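Local coordinates for type II restriction enzyme NgoMIV (Neisseria gonorrhoeae, PDB 4ABT), which recognises the double-stranded sequence 5'-GCCGGC-3' and cuts it after the first G in a magnesium-dependent reaction, working as a homotetramer, at residues B[141-146]-B[182-187]. Numbering follows the deposited sequence.
With CA (calcium ion), chain F; nucleotides of chain D.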
ATOM      1  N   ILE B 141      17.380 -15.704  -1.402  1.00 17.40           N
ATOM      2  CA  ILE B 141      18.403 -15.852  -0.422  1.00 14.89           C
ATOM      3  C   ILE B 141      17.867 -15.143   0.843  1.00 16.28           C
ATOM      4  O   ILE B 141      17.349 -14.022   0.758  1.00 16.92           O
ATOM      5  CB  ILE B 141      19.651 -15.154  -0.861  1.00 14.01           C
ATOM      6  CG1 ILE B 141      20.223 -15.722  -2.174  1.00 12.92           C
ATOM      7  CG2 ILE B 141      20.700 -15.249   0.237  1.00 13.66           C
ATOM      8  CD1 ILE B 141      21.202 -14.764  -2.795  1.00  8.82           C
ATOM      9  N   ILE B 142      17.968 -15.768   2.010  1.00 14.81           N
ATOM     10  CA  ILE B 142      17.634 -15.045   3.217  1.00 14.96           C
ATOM     11  C   ILE B 142      18.882 -14.826   4.079  1.00 14.36           C
ATOM     12  O   ILE B 142      19.873 -15.583   4.009  1.00 15.05           O
ATOM     13  CB  ILE B 142      16.474 -15.769   3.991  1.00 14.50           C
ATOM     14  CG1 ILE B 142      16.880 -17.176   4.343  1.00 16.80           C
ATOM     15  CG2 ILE B 142      15.174 -15.817   3.117  1.00 15.23           C
ATOM     16  CD1 ILE B 142      16.123 -17.799   5.526  1.00 19.63           C
ATOM     17  N   VAL B 143      18.849 -13.789   4.895  1.00 13.99           N
ATOM     18  CA  VAL B 143      19.766 -13.713   5.997  1.00 13.48           C
ATOM     19  C   VAL B 143      18.960 -13.729   7.270  1.00 14.48           C
ATOM     20  O   VAL B 143      18.039 -12.954   7.405  1.00 15.56           O
ATOM     21  CB  VAL B 143      20.584 -12.463   5.979  1.00 13.79           C
ATOM     22  CG1 VAL B 143      21.643 -12.534   7.139  1.00 14.89           C
ATOM     23  CG2 VAL B 143      21.243 -12.245   4.616  1.00 11.63           C
ATOM     24  N   THR B 144      19.300 -14.593   8.218  1.00 14.73           N
ATOM     25  CA  THR B 144      18.538 -14.656   9.470  1.00 16.19           C
ATOM     26  C   THR B 144      19.465 -14.394  10.705  1.00 16.86           C
ATOM     27  O   THR B 144      20.695 -14.429  10.602  1.00 16.86           O
ATOM     28  CB  THR B 144      17.768 -15.991   9.629  1.00 15.97           C
ATOM     29  OG1 THR B 144      18.702 -17.061   9.671  1.00 18.58           O
ATOM     30  CG2 THR B 144      16.821 -16.249   8.430  1.00 14.67           C
ATOM     31  N   ARG B 145      18.857 -14.073  11.839  1.00 16.30           N
ATOM     32  CA  ARG B 145      19.572 -13.881  13.095  1.00 16.05           C
ATOM     33  C   ARG B 145      18.842 -14.738  14.132  1.00 15.66           C
ATOM     34  O   ARG B 145      17.669 -14.548  14.342  1.00 15.40           O
ATOM     35  CB  ARG B 145      19.472 -12.398  13.503  1.00 16.39           C
ATOM     36  CG  ARG B 145      20.306 -12.059  14.661  1.00 14.87           C
ATOM     37  CD  ARG B 145      20.029 -10.753  15.149  1.00 12.18           C
ATOM     38  NE  ARG B 145      20.929 -10.536  16.250  1.00 15.01           N
ATOM     39  CZ  ARG B 145      21.134  -9.359  16.818  1.00 15.15           C
ATOM     40  NH1 ARG B 145      20.478  -8.291  16.366  1.00 18.50           N
ATOM     41  NH2 ARG B 145      21.998  -9.235  17.830  1.00 13.71           N
ATOM     42  N   ASN B 146      19.549 -15.672  14.740  1.00 15.93           N
ATOM     43  CA  ASN B 146      19.065 -16.492  15.830  1.00 16.04           C
ATOM     44  C   ASN B 146      19.029 -15.658  17.091  1.00 16.14           C
ATOM     45  O   ASN B 146      19.635 -14.610  17.156  1.00 16.15           O
ATOM     46  CB  ASN B 146      19.979 -17.696  16.108  1.00 14.89           C
ATOM     47  CG  ASN B 146      19.999 -18.718  14.994  1.00 17.80           C
ATOM     48  OD1 ASN B 146      21.009 -19.397  14.790  1.00 24.54           O
ATOM     49  ND2 ASN B 146      18.925 -18.849  14.287  1.00 14.93           N
ATOM     50  N   ALA B 182      17.105 -10.256   6.217  1.00 12.33           N
ATOM     51  CA  ALA B 182      17.117  -9.772   4.834  1.00 13.13           C
ATOM     52  C   ALA B 182      16.511 -10.787   3.911  1.00 13.69           C
ATOM     53  O   ALA B 182      16.669 -11.984   4.117  1.00 13.77           O
ATOM     54  CB  ALA B 182      18.550  -9.499   4.369  1.00 11.10           C
ATOM     55  N   SER B 183      15.853 -10.299   2.863  1.00 14.76           N
ATOM     56  CA  SER B 183      15.429 -11.133   1.734  1.00 14.47           C
ATOM     57  C   SER B 183      16.184 -10.546   0.573  1.00 14.91           C
ATOM     58  O   SER B 183      16.162  -9.332   0.380  1.00 16.25           O
ATOM     59  CB  SER B 183      13.930 -10.948   1.515  1.00 14.83           C
ATOM     60  OG  SER B 183      13.561 -11.113   0.159  1.00 13.71           O
ATOM     61  N   ILE B 184      16.883 -11.380  -0.189  1.00 15.42           N
ATOM     62  CA  ILE B 184      17.700 -10.918  -1.308  1.00 15.08           C
ATOM     63  C   ILE B 184      17.185 -11.575  -2.580  1.00 15.33           C
ATOM     64  O   ILE B 184      17.337 -12.768  -2.708  1.00 14.89           O
ATOM     65  CB  ILE B 184      19.208 -11.293  -1.099  1.00 15.18           C
ATOM     66  CG1 ILE B 184      19.712 -10.794   0.263  1.00 15.79           C
ATOM     67  CG2 ILE B 184      20.048 -10.622  -2.133  1.00 17.08           C
ATOM     68  CD1 ILE B 184      21.145 -11.230   0.675  1.00 12.62           C
ATOM     69  N   SER B 185      16.586 -10.817  -3.510  1.00 15.11           N
ATOM     70  CA  SER B 185      16.188 -11.361  -4.832  1.00 15.69           C
ATOM     71  C   SER B 185      17.324 -11.245  -5.870  1.00 15.08           C
ATOM     72  O   SER B 185      17.929 -10.194  -6.009  1.00 13.93           O
ATOM     73  CB  SER B 185      15.044 -10.576  -5.431  1.00 16.21           C
ATOM     74  OG  SER B 185      13.781 -10.898  -4.855  1.00 21.73           O
ATOM     75  N   CYS B 186      17.576 -12.320  -6.605  1.00 13.96           N
ATOM     76  CA  CYS B 186      18.542 -12.343  -7.683  1.00 13.36           C
ATOM     77  C   CYS B 186      17.898 -12.395  -9.065  1.00 12.91           C
ATOM     78  O   CYS B 186      16.938 -13.115  -9.301  1.00 12.31           O
ATOM     79  CB  CYS B 186      19.450 -13.535  -7.475  1.00 13.32           C
ATOM     80  SG  CYS B 186      20.275 -13.478  -5.924  1.00 13.39           S
ATOM     81  N   LYS B 187      18.403 -11.582  -9.974  1.00 13.20           N
ATOM     82  CA  LYS B 187      17.937 -11.590 -11.361  1.00 13.35           C
ATOM     83  C   LYS B 187      19.174 -11.524 -12.280  1.00 13.76           C
ATOM     84  O   LYS B 187      19.829 -10.496 -12.450  1.00 13.89           O
ATOM     85  CB  LYS B 187      16.850 -10.515 -11.648  1.00 12.54           C
ATOM     86  CG  LYS B 187      15.639 -10.578 -10.636  1.00 12.99           C
ATOM     87  CD  LYS B 187      14.389  -9.797 -11.050  1.00 13.22           C
ATOM     88  CE  LYS B 187      13.109 -10.338 -10.382  1.00 10.58           C
ATOM     89  NZ  LYS B 187      12.613 -11.683 -10.962  1.00 13.17           N
TER
HETATM   90 CA    CA F1287      14.981 -14.366  -8.461  1.00 14.76          CA
ATOM     91  P    DC D   6      16.765 -15.416 -13.129  1.00 12.15           P
ATOM     92  OP1  DC D   6      18.092 -15.052 -12.565  1.00 12.07           O
ATOM     93  OP2  DC D   6      15.598 -14.520 -12.870  1.00  8.18           O
ATOM     94  O5'  DC D   6      16.785 -15.694 -14.682  1.00 10.03           O
ATOM     95  C5'  DC D   6      17.846 -16.546 -15.139  1.00 11.54           C
ATOM     96  C4'  DC D   6      17.741 -16.765 -16.643  1.00  6.71           C
ATOM     97  O4'  DC D   6      16.448 -17.356 -16.850  1.00 11.08           O
ATOM     98  C3'  DC D   6      17.793 -15.517 -17.534  1.00  6.56           C
ATOM     99  O3'  DC D   6      18.710 -15.884 -18.523  1.00 11.33           O
ATOM    100  C2'  DC D   6      16.405 -15.286 -18.064  1.00  5.94           C
ATOM    101  C1'  DC D   6      15.756 -16.671 -17.907  1.00 11.05           C
ATOM    102  N1   DC D   6      14.249 -16.580 -17.614  1.00 10.21           N
ATOM    103  C2   DC D   6      13.310 -16.997 -18.572  1.00 13.27           C
ATOM    104  O2   DC D   6      13.765 -17.461 -19.645  1.00 16.74           O
ATOM    105  N3   DC D   6      11.957 -16.911 -18.293  1.00 12.63           N
ATOM    106  C4   DC D   6      11.545 -16.407 -17.101  1.00 12.51           C
ATOM    107  N4   DC D   6      10.233 -16.271 -16.809  1.00  9.35           N
ATOM    108  C5   DC D   6      12.515 -15.980 -16.126  1.00 13.09           C
ATOM    109  C6   DC D   6      13.828 -16.069 -16.425  1.00  9.79           C
TER
HETATM  110  O   HOH W   1      13.384 -12.616  -7.588  1.00  6.05           O
HETATM  111  O   HOH W   2      14.193 -14.027 -10.609  1.00 14.32           O
HETATM  112  O   HOH W   3      16.730 -16.058  -8.924  1.00 14.82           O
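Ile141 and Ile184 pair across two antiparallel neighbours in the central mixed sheet of the PD-(D/E)XK nuclease fold, strands 141-145 and 179-187. Both backbone bonds of this pair form: Ile184 N gives the shorter, 2.8 Å to Ile141 O in the carbonyl plane, while the return bond from Ile141 N to Ile184 O is longer and more bent, 138° at the hydrogen. Val143 and Ala182 make the next hydrogen-bonded pair, with Val143 N 2.9 Å from Ala182 O. That oxygen also receives a CA-H...O contact from Ile142, which sits opposite Ser183 in the intervening non-hydrogen-bonded pair.

On the face carrying Ile141, Val143, Ala182 and Ile184, the apolar side chains pack together. Ile184 turns CG1 anti to its carbonyl carbon (chi1 -53°), and the chain runs out to CD1, which meets both Ile141 CG2 and Val143 CG2, each at 4.1 Å. Val143 CG2 also lies against Ala182 CB, at 3.9 Å. Helix 62-81 packs over this face, placing Cys73 and Ser74 against Ile141 and Val77 against Ile184. On the other face, Ser183 OG is hydrogen-bonded to Glu201 of helix 197-208.

Beyond the Ile141-Ile184 pair lies the metal site. Ile141 CD1 reaches Cys186 SG at 3.5 Å, an apolar contact, while the backbone O of the same cysteine binds a calcium ion in the site of the magnesium cofactor. Asp140, directly preceding Ile141, and a DNA phosphate also bind the ion, so the pairing of the strands brings two protein ligands together. Three waters complete the shell. One of them, 2.3 Å from the calcium, accepts a hydrogen bond from Lys187 NZ and donates one to DC6 OP2 of chain D, 2.7 Å from the water oxygen.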